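Long-range contacts in uncharacterized conserved (Bdellovibrio bacteriovorus, PDB 7O21), which probably trims cell-wall peptidoglycan as an L,D-carboxypeptidase of the YkuD family, an editing that gives this predatory bacterium its curved shape: residues Y93-L99 / L112-Y118; L261-Q267 / G278-A284; F216-K222 / Y291-E296. All blocks are in the same frame, centred on the assembly; numbering follows the deposited sequence.

Contact 1 (Y93-L99 / L112-Y118)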
loop_
_atom_site.group_PDB
_atom_site.type_symbol
_atom_site.label_atom_id
_atom_site.label_comp_id
_atom_site.label_asym_id
_atom_site.label_seq_id
_atom_site.Cartn_x
_atom_site.Cartn_y
_atom_site.Cartn_z
ATOM N N TYR A 93 -7.084 5.075 11.185
ATOM C CA TYR A 93 -6.922 4.826 9.758
ATOM C C TYR A 93 -6.877 6.131 8.974
ATOM O O TYR A 93 -7.050 7.222 9.509
ATOM C CB TYR A 93 -8.062 3.932 9.237
ATOM C CG TYR A 93 -8.058 2.628 9.982
ATOM C CD1 TYR A 93 -7.059 1.689 9.752
ATOM C CD2 TYR A 93 -8.982 2.377 10.984
ATOM C CE1 TYR A 93 -7.009 0.524 10.470
ATOM C CE2 TYR A 93 -8.939 1.199 11.707
ATOM C CZ TYR A 93 -7.948 0.282 11.443
ATOM O OH TYR A 93 -7.883 -0.886 12.173
ATOM N N PHE A 94 -6.571 6.016 7.687
ATOM C CA PHE A 94 -6.514 7.150 6.730
ATOM C C PHE A 94 -7.349 6.741 5.508
ATOM O O PHE A 94 -7.348 5.580 5.152
ATOM C CB PHE A 94 -5.059 7.467 6.331
ATOM C CG PHE A 94 -4.192 8.082 7.412
ATOM C CD1 PHE A 94 -3.619 7.310 8.412
ATOM C CD2 PHE A 94 -3.963 9.451 7.456
ATOM C CE1 PHE A 94 -2.865 7.896 9.419
ATOM C CE2 PHE A 94 -3.207 10.029 8.460
ATOM C CZ PHE A 94 -2.651 9.242 9.432
ATOM N N LEU A 95 -8.094 7.670 4.933
ATOM C CA LEU A 95 -8.878 7.401 3.734
ATOM C C LEU A 95 -7.995 7.495 2.496
ATOM O O LEU A 95 -7.209 8.438 2.357
ATOM C CB LEU A 95 -10.032 8.393 3.648
ATOM C CG LEU A 95 -10.966 8.251 4.861
ATOM C CD1 LEU A 95 -11.758 9.522 5.092
ATOM C CD2 LEU A 95 -11.876 7.038 4.692
ATOM N N GLN A 96 -8.138 6.520 1.608
ATOM C CA GLN A 96 -7.204 6.390 0.466
ATOM C C GLN A 96 -7.805 6.715 -0.903
ATOM O O GLN A 96 -7.163 7.432 -1.619
ATOM C CB GLN A 96 -6.650 4.967 0.463
ATOM C CG GLN A 96 -5.856 4.598 1.705
ATOM C CD GLN A 96 -5.057 3.332 1.529
ATOM O OE1 GLN A 96 -5.590 2.271 1.250
ATOM N NE2 GLN A 96 -3.747 3.438 1.655
ATOM N N GLU A 97 -8.873 6.037 -1.308
ATOM C CA GLU A 97 -9.424 6.215 -2.643
ATOM C C GLU A 97 -10.916 6.485 -2.562
ATOM O O GLU A 97 -11.594 6.051 -1.630
ATOM C CB GLU A 97 -9.250 4.942 -3.486
ATOM C CG GLU A 97 -7.812 4.518 -3.735
ATOM C CD GLU A 97 -7.724 3.187 -4.470
ATOM O OE1 GLU A 97 -8.596 2.907 -5.318
ATOM O OE2 GLU A 97 -6.793 2.411 -4.177
ATOM N N ARG A 98 -11.419 7.191 -3.565
ATOM C CA ARG A 98 -12.836 7.488 -3.705
ATOM C C ARG A 98 -13.394 6.661 -4.858
ATOM O O ARG A 98 -12.812 6.628 -5.950
ATOM C CB ARG A 98 -13.018 8.983 -3.969
ATOM C CG ARG A 98 -14.444 9.450 -4.223
ATOM C CD ARG A 98 -14.445 10.946 -4.536
ATOM N NE ARG A 98 -15.690 11.374 -5.172
ATOM C CZ ARG A 98 -16.253 12.563 -4.987
ATOM N NH1 ARG A 98 -15.683 13.452 -4.182
ATOM N NH2 ARG A 98 -17.386 12.869 -5.607
ATOM N N LEU A 99 -14.508 5.984 -4.604
ATOM C CA LEU A 99 -15.136 5.095 -5.567
ATOM C C LEU A 99 -16.602 5.472 -5.718
ATOM O O LEU A 99 -17.257 5.888 -4.756
ATOM C CB LEU A 99 -15.068 3.643 -5.084
ATOM C CG LEU A 99 -13.677 3.097 -4.777
ATOM C CD1 LEU A 99 -13.759 1.750 -4.074
ATOM C CD2 LEU A 99 -12.911 2.977 -6.071
ATOM N N LEU A 112 -21.288 6.726 -2.890
ATOM C CA LEU A 112 -19.851 6.931 -2.809
ATOM C C LEU A 112 -19.288 5.984 -1.769
ATOM O O LEU A 112 -19.952 5.653 -0.790
ATOM C CB LEU A 112 -19.514 8.362 -2.368
ATOM C CG LEU A 112 -19.513 9.545 -3.333
ATOM C CD1 LEU A 112 -19.060 10.794 -2.582
ATOM C CD2 LEU A 112 -18.603 9.289 -4.516
ATOM N N ALA A 113 -18.029 5.603 -1.962
ATOM C CA ALA A 113 -17.281 4.879 -0.944
ATOM C C ALA A 113 -15.882 5.452 -0.881
ATOM O O ALA A 113 -15.325 5.875 -1.895
ATOM C CB ALA A 113 -17.169 3.376 -1.234
ATOM N N PHE A 114 -15.310 5.446 0.317
ATOM C CA PHE A 114 -13.915 5.802 0.516
ATOM C C PHE A 114 -13.217 4.617 1.157
ATOM O O PHE A 114 -13.691 4.090 2.167
ATOM C CB PHE A 114 -13.795 7.027 1.418
ATOM C CG PHE A 114 -14.327 8.276 0.795
ATOM C CD1 PHE A 114 -15.665 8.626 0.955
ATOM C CD2 PHE A 114 -13.503 9.099 0.030
ATOM C CE1 PHE A 114 -16.170 9.769 0.371
ATOM C CE2 PHE A 114 -14.012 10.250 -0.563
ATOM C CZ PHE A 114 -15.348 10.583 -0.391
ATOM N N THR A 115 -12.111 4.185 0.552
ATOM C CA THR A 115 -11.379 3.065 1.114
ATOM C C THR A 115 -10.472 3.558 2.232
ATOM O O THR A 115 -10.160 4.749 2.332
ATOM C CB THR A 115 -10.537 2.398 0.028
ATOM O OG1 THR A 115 -9.500 3.307 -0.388
ATOM C CG2 THR A 115 -11.408 2.028 -1.183
ATOM N N THR A 116 -10.019 2.620 3.051
ATOM C CA THR A 116 -9.073 2.923 4.119
ATOM C C THR A 116 -7.770 2.152 3.916
ATOM O O THR A 116 -7.616 1.349 2.980
ATOM C CB THR A 116 -9.646 2.570 5.495
ATOM O OG1 THR A 116 -9.693 1.139 5.649
ATOM C CG2 THR A 116 -11.040 3.191 5.719
ATOM N N ASN A 117 -6.817 2.402 4.812
ATOM C CA ASN A 117 -5.579 1.640 4.854
ATOM C C ASN A 117 -5.667 0.438 5.785
ATOM O O ASN A 117 -4.627 -0.129 6.136
ATOM C CB ASN A 117 -4.395 2.542 5.228
ATOM C CG ASN A 117 -4.501 3.085 6.645
ATOM O OD1 ASN A 117 -5.572 3.420 7.101
ATOM N ND2 ASN A 117 -3.368 3.137 7.355
ATOM N N TYR A 118 -6.862 0.038 6.208
ATOM C CA TYR A 118 -6.969 -1.177 7.003
ATOM C C TYR A 118 -6.516 -2.373 6.171
ATOM O O TYR A 118 -6.932 -2.515 5.016
ATOM C CB TYR A 118 -8.408 -1.424 7.468
ATOM C CG TYR A 118 -8.542 -2.748 8.195
ATOM C CD1 TYR A 118 -8.342 -2.824 9.564
ATOM C CD2 TYR A 118 -8.831 -3.924 7.507
ATOM C CE1 TYR A 118 -8.436 -4.034 10.240
ATOM C CE2 TYR A 118 -8.928 -5.133 8.174
ATOM C CZ TYR A 118 -8.733 -5.177 9.539
ATOM O OH TYR A 118 -8.821 -6.370 10.226
HETATM O O HOH W 1 -7.523 1.698 -1.453
#
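Thr115 faces two consecutive residues of the neighbouring strand, Gln96 and Glu97, and bonds to both. Its O accepts from Gln96 N and its N donates to Glu97 O, while the hydroxyl takes the remaining amide: Glu97 N reaches Thr115 OG1 at 2.9 Å in a bent bond of 140°. With OG1 set between the backbone N and the carbonyl carbon (chi1 67°), the methyl is left to lie against Leu99, CG2 to CD1 3.7 Å. Threonine thus serves both a polar and an apolar neighbour.

The tight part lies on the face of Leu95 and Phe114, both buried. Leu95 CD2 rests 3.8 Å from Phe114 CB, and Ala163 of helix 156-163 adds to the packing. At the margin the aliphatic stem of Arg98, itself exposed, runs beside the Phe114 ring, whose plane is turned 72° from the guanidinium. On the other face the small methyl of Ala113 fits against Trp134 and His136, the predicted proton donor/acceptor.

Where regular pairing gives out, Asn117 OD1 sits at the edge of the Tyr93 ring and accepts from Phe94 N at 2.8 Å, the donor standing above its carbonyl plane. Tyr118 lies alongside Tyr93, whose OH bonds to Asp123.

The solvent side is looser. Gln96 and Glu97 are exposed there, and a water 2.8 Å from Thr115 OG1 donates only weakly to Glu97 OE2. Side-chain oxygens of Thr115 and Asn117 therefore stand in for carbonyls, keeping amides bonded where the antiparallel ladder is irregular.

Contact 2 (L261-Q267 / G278-A284)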
loop_
_atom_site.group_PDB
_atom_site.type_symbol
_atom_site.label_atom_id
_atom_site.label_comp_id
_atom_site.label_asym_id
_atom_site.label_seq_id
_atom_site.Cartn_x
_atom_site.Cartn_y
_atom_site.Cartn_z
ATOM N N LEU A 261 -0.511 4.630 20.210
ATOM C CA LEU A 261 -0.161 6.032 20.015
ATOM C C LEU A 261 0.347 6.184 18.592
ATOM O O LEU A 261 1.225 5.432 18.164
ATOM C CB LEU A 261 0.934 6.486 20.993
ATOM C CG LEU A 261 1.517 7.894 20.797
ATOM C CD1 LEU A 261 0.474 8.966 21.046
ATOM C CD2 LEU A 261 2.726 8.115 21.695
ATOM N N LEU A 262 -0.226 7.145 17.857
ATOM C CA LEU A 262 0.202 7.452 16.497
ATOM C C LEU A 262 0.544 8.932 16.452
ATOM O O LEU A 262 -0.263 9.775 16.869
ATOM C CB LEU A 262 -0.923 7.138 15.504
ATOM C CG LEU A 262 -0.673 7.150 13.992
ATOM C CD1 LEU A 262 -0.564 8.565 13.443
ATOM C CD2 LEU A 262 0.500 6.312 13.579
ATOM N N VAL A 263 1.746 9.244 15.971
ATOM C CA VAL A 263 2.207 10.615 15.786
ATOM C C VAL A 263 2.663 10.750 14.342
ATOM O O VAL A 263 3.426 9.915 13.853
ATOM C CB VAL A 263 3.361 10.951 16.751
ATOM C CG1 VAL A 263 3.857 12.355 16.529
ATOM C CG2 VAL A 263 2.888 10.797 18.198
ATOM N N LYS A 264 2.172 11.780 13.639
ATOM C CA LYS A 264 2.599 12.028 12.263
ATOM C C LYS A 264 2.971 13.495 12.117
ATOM O O LYS A 264 2.234 14.378 12.578
ATOM C CB LYS A 264 1.486 11.649 11.277
ATOM C CG LYS A 264 1.846 11.848 9.810
ATOM C CD LYS A 264 0.657 11.465 8.938
ATOM C CE LYS A 264 0.940 11.635 7.449
ATOM N NZ LYS A 264 -0.177 11.051 6.620
ATOM N N THR A 265 4.127 13.750 11.497
ATOM C CA THR A 265 4.688 15.093 11.421
ATOM C C THR A 265 5.481 15.237 10.125
ATOM O O THR A 265 5.857 14.249 9.498
ATOM C CB THR A 265 5.582 15.359 12.643
ATOM O OG1 THR A 265 6.152 16.672 12.569
ATOM C CG2 THR A 265 6.710 14.356 12.713
ATOM N N LEU A 266 5.674 16.486 9.696
ATOM C CA LEU A 266 6.665 16.808 8.672
ATOM C C LEU A 266 8.000 17.074 9.368
ATOM O O LEU A 266 8.100 17.957 10.229
ATOM C CB LEU A 266 6.221 18.021 7.854
ATOM C CG LEU A 266 7.099 18.353 6.639
ATOM C CD1 LEU A 266 7.059 17.228 5.620
ATOM C CD2 LEU A 266 6.619 19.637 5.981
ATOM N N GLN A 267 9.008 16.283 9.026
ATOM C CA GLN A 267 10.290 16.280 9.722
ATOM C C GLN A 267 11.381 16.853 8.834
ATOM O O GLN A 267 11.520 16.448 7.678
ATOM C CB GLN A 267 10.647 14.843 10.085
ATOM C CG GLN A 267 12.059 14.644 10.636
ATOM C CD GLN A 267 12.415 13.168 10.732
ATOM O OE1 GLN A 267 11.937 12.467 11.618
ATOM N NE2 GLN A 267 13.205 12.682 9.789
ATOM N N GLY A 278 10.701 15.070 5.158
ATOM C CA GLY A 278 9.924 13.882 4.866
ATOM C C GLY A 278 8.815 13.733 5.875
ATOM O O GLY A 278 8.785 14.405 6.909
ATOM N N VAL A 279 7.888 12.851 5.544
ATOM C CA VAL A 279 6.748 12.574 6.401
ATOM C C VAL A 279 7.174 11.489 7.382
ATOM O O VAL A 279 7.552 10.388 6.973
ATOM C CB VAL A 279 5.542 12.132 5.569
ATOM C CG1 VAL A 279 4.376 11.785 6.479
ATOM C CG2 VAL A 279 5.151 13.243 4.592
ATOM N N LYS A 280 7.112 11.796 8.672
ATOM C CA LYS A 280 7.540 10.882 9.729
ATOM C C LYS A 280 6.297 10.405 10.474
ATOM O O LYS A 280 5.527 11.219 11.005
ATOM C CB LYS A 280 8.484 11.616 10.677
ATOM C CG LYS A 280 8.893 10.864 11.956
ATOM C CD LYS A 280 9.313 9.402 11.761
ATOM C CE LYS A 280 10.585 9.244 10.889
ATOM N NZ LYS A 280 11.823 9.627 11.627
ATOM N N THR A 281 6.066 9.094 10.463
ATOM C CA THR A 281 4.971 8.504 11.223
ATOM C C THR A 281 5.548 7.545 12.250
ATOM O O THR A 281 6.329 6.656 11.902
ATOM C CB THR A 281 4.018 7.740 10.318
ATOM O OG1 THR A 281 3.659 8.569 9.207
ATOM C CG2 THR A 281 2.771 7.378 11.082
ATOM N N ILE A 282 5.163 7.739 13.510
ATOM C CA ILE A 282 5.625 6.940 14.640
ATOM C C ILE A 282 4.436 6.148 15.173
ATOM O O ILE A 282 3.361 6.710 15.411
ATOM C CB ILE A 282 6.177 7.862 15.738
ATOM C CG1 ILE A 282 7.284 8.760 15.160
ATOM C CG2 ILE A 282 6.654 7.056 16.941
ATOM C CD1 ILE A 282 7.627 9.943 16.044
ATOM N N TYR A 283 4.620 4.842 15.335
ATOM C CA TYR A 283 3.622 3.950 15.908
ATOM C C TYR A 283 4.187 3.456 17.228
ATOM O O TYR A 283 5.297 2.917 17.262
ATOM C CB TYR A 283 3.413 2.735 14.999
ATOM C CG TYR A 283 2.917 3.039 13.603
ATOM C CD1 TYR A 283 3.769 3.545 12.631
ATOM C CD2 TYR A 283 1.594 2.799 13.260
ATOM C CE1 TYR A 283 3.318 3.810 11.351
ATOM C CE2 TYR A 283 1.132 3.067 11.976
ATOM C CZ TYR A 283 1.996 3.571 11.040
ATOM O OH TYR A 283 1.539 3.823 9.759
ATOM N N ALA A 284 3.437 3.648 18.313
ATOM C CA ALA A 284 3.917 3.264 19.636
ATOM C C ALA A 284 2.807 2.554 20.400
ATOM O O ALA A 284 1.625 2.686 20.085
ATOM C CB ALA A 284 4.460 4.461 20.436
#
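Lys280 curls back towards Gln267, whose extended chain brings OE1 to it, on the same face of an antiparallel ladder. Followed outward, the lysine starts with CB 3.8 Å from Thr265 CG2 and already about as near Gln267 OE1. CG passes 3.5 Å from Gln267 OE1, CD stands a little farther from that oxygen, and CE comes back to 3.6 Å from it. NZ then donates to Gln267 OE1 at 2.8 Å, in the carbonyl plane and on a lone pair. The chain wraps round one oxygen because it bends at chi2, chi3 and chi4 (46°, 63° and 74°), all in the same sense. A long flexible residue suits this place: the ammonium also forms a salt bridge with Glu296, which probably stabilises its charge. The Lys280 side chain touches Trp205 of helix 184-206 as well.

The backbones make a regular hairpin of strands 260-270 and 275-287, within the curved sheet of the NTF2-like domain. Hydrogen-bonded pairs run from Leu261 with Ala284, their CB atoms 4.1 Å apart, to Gln267 with Gly278. On the helix-facing side, Val263 and Ile282 offer branched, beta-favouring side chains, and Ile282 meets Trp201.

The opposite face carries Leu262, Lys264, Val279, Thr281 and Tyr283. Leu262 CD2 lies over one face of the Tyr283 ring, 3.8 Å from its centroid, in a CH-pi contact, and the same methyl touches Thr281 CG2 at 3.5 Å. The phenol bonds to Glu297, and Phe122 meets the ring edge-to-face. Lys264, unlike Lys280, is fully extended: its CE passes Val279 CG1 at 3.6 Å, carrying the ammonium on to a cation-pi contact with Phe39.

Contact 3 (F216-K222 / Y291-E296). With EDO (1,2-ethanediol), chain L.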
loop_
_atom_site.group_PDB
_atom_site.type_symbol
_atom_site.label_atom_id
_atom_site.label_comp_id
_atom_site.label_asym_id
_atom_site.label_seq_id
_atom_site.Cartn_x
_atom_site.Cartn_y
_atom_site.Cartn_z
ATOM N N PHE A 216 13.124 4.967 24.135
ATOM C CA PHE A 216 11.851 5.213 23.468
ATOM C C PHE A 216 11.407 4.066 22.570
ATOM O O PHE A 216 10.290 4.128 22.040
ATOM C CB PHE A 216 11.931 6.497 22.640
ATOM C CG PHE A 216 12.002 7.743 23.462
ATOM C CD1 PHE A 216 10.850 8.364 23.900
ATOM C CD2 PHE A 216 13.231 8.294 23.813
ATOM C CE1 PHE A 216 10.911 9.516 24.670
ATOM C CE2 PHE A 216 13.297 9.446 24.570
ATOM C CZ PHE A 216 12.146 10.053 25.008
ATOM N N TYR A 217 12.228 3.031 22.393
ATOM C CA TYR A 217 12.012 2.000 21.383
ATOM C C TYR A 217 11.751 0.642 22.017
ATOM O O TYR A 217 12.438 0.242 22.964
ATOM C CB TYR A 217 13.198 1.917 20.402
ATOM C CG TYR A 217 13.226 3.131 19.513
ATOM C CD1 TYR A 217 13.755 4.328 19.965
ATOM C CD2 TYR A 217 12.650 3.102 18.253
ATOM C CE1 TYR A 217 13.751 5.460 19.172
ATOM C CE2 TYR A 217 12.640 4.226 17.454
ATOM C CZ TYR A 217 13.197 5.394 17.911
ATOM O OH TYR A 217 13.162 6.531 17.133
ATOM N N ASP A 218 10.755 -0.062 21.483
ATOM C CA ASP A 218 10.500 -1.438 21.883
ATOM C C ASP A 218 11.551 -2.358 21.275
ATOM O O ASP A 218 12.012 -2.147 20.152
ATOM C CB ASP A 218 9.121 -1.860 21.381
ATOM C CG ASP A 218 8.705 -3.215 21.914
ATOM O OD1 ASP A 218 8.176 -3.264 23.036
ATOM O OD2 ASP A 218 8.928 -4.231 21.222
ATOM N N GLU A 219 11.924 -3.407 22.014
ATOM C CA GLU A 219 12.922 -4.319 21.473
ATOM C C GLU A 219 12.431 -5.063 20.237
ATOM O O GLU A 219 13.257 -5.562 19.465
ATOM C CB GLU A 219 13.436 -5.264 22.564
ATOM C CG GLU A 219 14.432 -4.589 23.496
ATOM C CD GLU A 219 15.415 -5.558 24.127
ATOM O OE1 GLU A 219 16.629 -5.419 23.860
ATOM O OE2 GLU A 219 14.979 -6.440 24.896
ATOM N N GLY A 220 11.122 -5.126 20.012
ATOM C CA GLY A 220 10.600 -5.712 18.790
ATOM C C GLY A 220 10.366 -4.716 17.668
ATOM O O GLY A 220 9.638 -5.002 16.711
ATOM N N PHE A 221 10.977 -3.541 17.792
ATOM C CA PHE A 221 10.860 -2.496 16.780
ATOM C C PHE A 221 11.217 -3.030 15.399
ATOM O O PHE A 221 12.130 -3.849 15.240
ATOM C CB PHE A 221 11.834 -1.371 17.140
ATOM C CG PHE A 221 11.988 -0.325 16.076
ATOM C CD1 PHE A 221 11.100 0.732 16.002
ATOM C CD2 PHE A 221 13.028 -0.395 15.153
ATOM C CE1 PHE A 221 11.227 1.696 15.031
ATOM C CE2 PHE A 221 13.168 0.572 14.174
ATOM C CZ PHE A 221 12.273 1.624 14.106
ATOM N N LYS A 222 10.509 -2.533 14.394
ATOM C CA LYS A 222 10.854 -2.800 13.009
ATOM C C LYS A 222 10.585 -1.546 12.194
ATOM O O LYS A 222 9.689 -0.755 12.509
ATOM C CB LYS A 222 10.033 -3.961 12.437
ATOM C CG LYS A 222 10.378 -5.311 13.037
ATOM C CD LYS A 222 9.343 -6.358 12.658
ATOM C CE LYS A 222 9.557 -7.632 13.451
ATOM N NZ LYS A 222 11.006 -7.945 13.559
ATOM N N TYR A 291 5.294 5.041 26.723
ATOM C CA TYR A 291 5.084 4.438 25.411
ATOM C C TYR A 291 6.419 3.994 24.842
ATOM O O TYR A 291 7.453 4.603 25.116
ATOM C CB TYR A 291 4.427 5.444 24.435
ATOM C CG TYR A 291 2.996 5.701 24.793
ATOM C CD1 TYR A 291 2.668 6.701 25.698
ATOM C CD2 TYR A 291 1.978 4.912 24.276
ATOM C CE1 TYR A 291 1.361 6.930 26.056
ATOM C CE2 TYR A 291 0.666 5.133 24.640
ATOM C CZ TYR A 291 0.372 6.140 25.529
ATOM O OH TYR A 291 -0.938 6.358 25.895
ATOM N N LYS A 292 6.386 2.928 24.048
ATOM C CA LYS A 292 7.557 2.482 23.303
ATOM C C LYS A 292 7.229 2.357 21.823
ATOM O O LYS A 292 6.202 1.769 21.450
ATOM C CB LYS A 292 8.130 1.170 23.849
ATOM C CG LYS A 292 8.622 1.328 25.280
ATOM C CD LYS A 292 9.825 0.461 25.572
ATOM C CE LYS A 292 10.352 0.745 26.966
ATOM N NZ LYS A 292 11.764 1.227 26.930
ATOM N N ILE A 293 8.120 2.902 20.992
ATOM C CA ILE A 293 7.953 2.895 19.544
ATOM C C ILE A 293 8.161 1.490 18.994
ATOM O O ILE A 293 9.180 0.839 19.268
ATOM C CB ILE A 293 8.925 3.902 18.909
ATOM C CG1 ILE A 293 8.630 5.332 19.390
ATOM C CG2 ILE A 293 8.881 3.810 17.409
ATOM C CD1 ILE A 293 9.726 6.332 19.003
ATOM N N ILE A 294 7.178 0.999 18.238
ATOM C CA ILE A 294 7.239 -0.306 17.591
ATOM C C ILE A 294 7.531 -0.204 16.100
ATOM O O ILE A 294 8.012 -1.161 15.495
ATOM C CB ILE A 294 5.960 -1.126 17.844
ATOM C CG1 ILE A 294 4.719 -0.378 17.355
ATOM C CG2 ILE A 294 5.854 -1.451 19.324
ATOM C CD1 ILE A 294 3.550 -1.313 17.091
ATOM N N ARG A 295 7.194 0.924 15.476
ATOM C CA ARG A 295 7.437 1.108 14.049
ATOM C C ARG A 295 7.666 2.594 13.810
ATOM O O ARG A 295 7.088 3.436 14.494
ATOM C CB ARG A 295 6.233 0.673 13.194
ATOM C CG ARG A 295 5.646 -0.717 13.465
ATOM C CD ARG A 295 6.489 -1.823 12.822
ATOM N NE ARG A 295 5.894 -3.152 12.978
ATOM C CZ ARG A 295 6.177 -4.004 13.960
ATOM N NH1 ARG A 295 5.577 -5.186 13.994
ATOM N NH2 ARG A 295 7.040 -3.680 14.919
ATOM N N GLU A 296 8.540 2.917 12.861
ATOM C CA GLU A 296 8.818 4.311 12.522
ATOM C C GLU A 296 9.033 4.382 11.017
ATOM O O GLU A 296 9.908 3.688 10.484
ATOM C CB GLU A 296 10.059 4.801 13.275
ATOM C CG GLU A 296 10.406 6.274 13.033
ATOM C CD GLU A 296 11.448 6.803 13.985
ATOM O OE1 GLU A 296 11.651 6.171 15.042
ATOM O OE2 GLU A 296 12.074 7.849 13.703
HETATM C C1 EDO L . 4.301 -2.786 24.986
HETATM O O1 EDO L . 4.442 -4.084 24.397
HETATM C C2 EDO L . 5.286 -1.815 24.342
HETATM O O2 EDO L . 6.620 -2.095 24.781
HETATM O O HOH W 2 14.423 8.479 14.836
HETATM O O HOH W 3 13.378 -0.240 25.284
HETATM O O HOH W 4 6.981 -6.721 16.271
#
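Ile294 O is gripped from opposite faces of its carbonyl plane: Lys222 N donates at 3.1 Å across the contact, and Arg295 NH2 reaches back at 2.8 Å from within its own strand. The arginine can do so because its chain bends at chi2 (-79°), which folds the guanidinium beside its own backbone. The stem of Lys222 runs alongside, CD over one guanidinium face, with the two like charges kept apart. A water joins Arg295 NH1 to Gly220 O, which NH2 itself meets only weakly.

A second polar link is buried. Tyr217 OH donates to Glu296 OE1 at 2.6 Å on the syn lone pair, ring and carboxylate planes lying only 20° apart; the phenol oxygen is also bonded to Trp201. Ile293 CD1 covers a face of the Tyr217 ring, 4.0 Å from its centroid, while the Glu296 stem presents CB to the edge of Phe221, 3.8 Å from CE1. Tyrosine and glutamate suit this place, combining apolar bodies with polar ends that bond to each other, while Lys280 takes the other carboxylate oxygen.

Between these two links the chain turns. Phe216 O and Asp218 N bond to the N and O of Ile293 in parallel pairing. Asp218 then opens a type I turn closed by Phe221, its OD2 accepting from Gly220 N at 2.7 Å as an Asx turn; glycine leaves room for that carboxylate. Asp218 OD1 also accepts from a bound ethanediol, probably from the crystallisation liquor.

Across the other edge of strand 290-300, Ile294 and Arg295 both face Tyr283, a classic beta bulge in the curved sheet of an NTF2-like domain.

In the fold
Contact 1 comes first along the chain and lies in the mixed sheet of the L,D-transpeptidase domain, beside the predicted catalytic His136. Contacts 2 and 3 belong to the NTF2-like domain, their centres about 13 Å apart. Strands 275-287 and 290-300 are sheet neighbours, so Tyr283 O and Ile294 N lie 2.9 Å apart, and a salt bridge also joins the two contacts. The 261-284 hairpin falls in sequence between the segments of contact 3. Contact 1 is about 20 Å from contact 2 between centres, yet in the conformer given Phe94 packs on Lys264, and Phe122 meets Tyr283, so the NTF2-like domain lies against the L,D-transpeptidase domain.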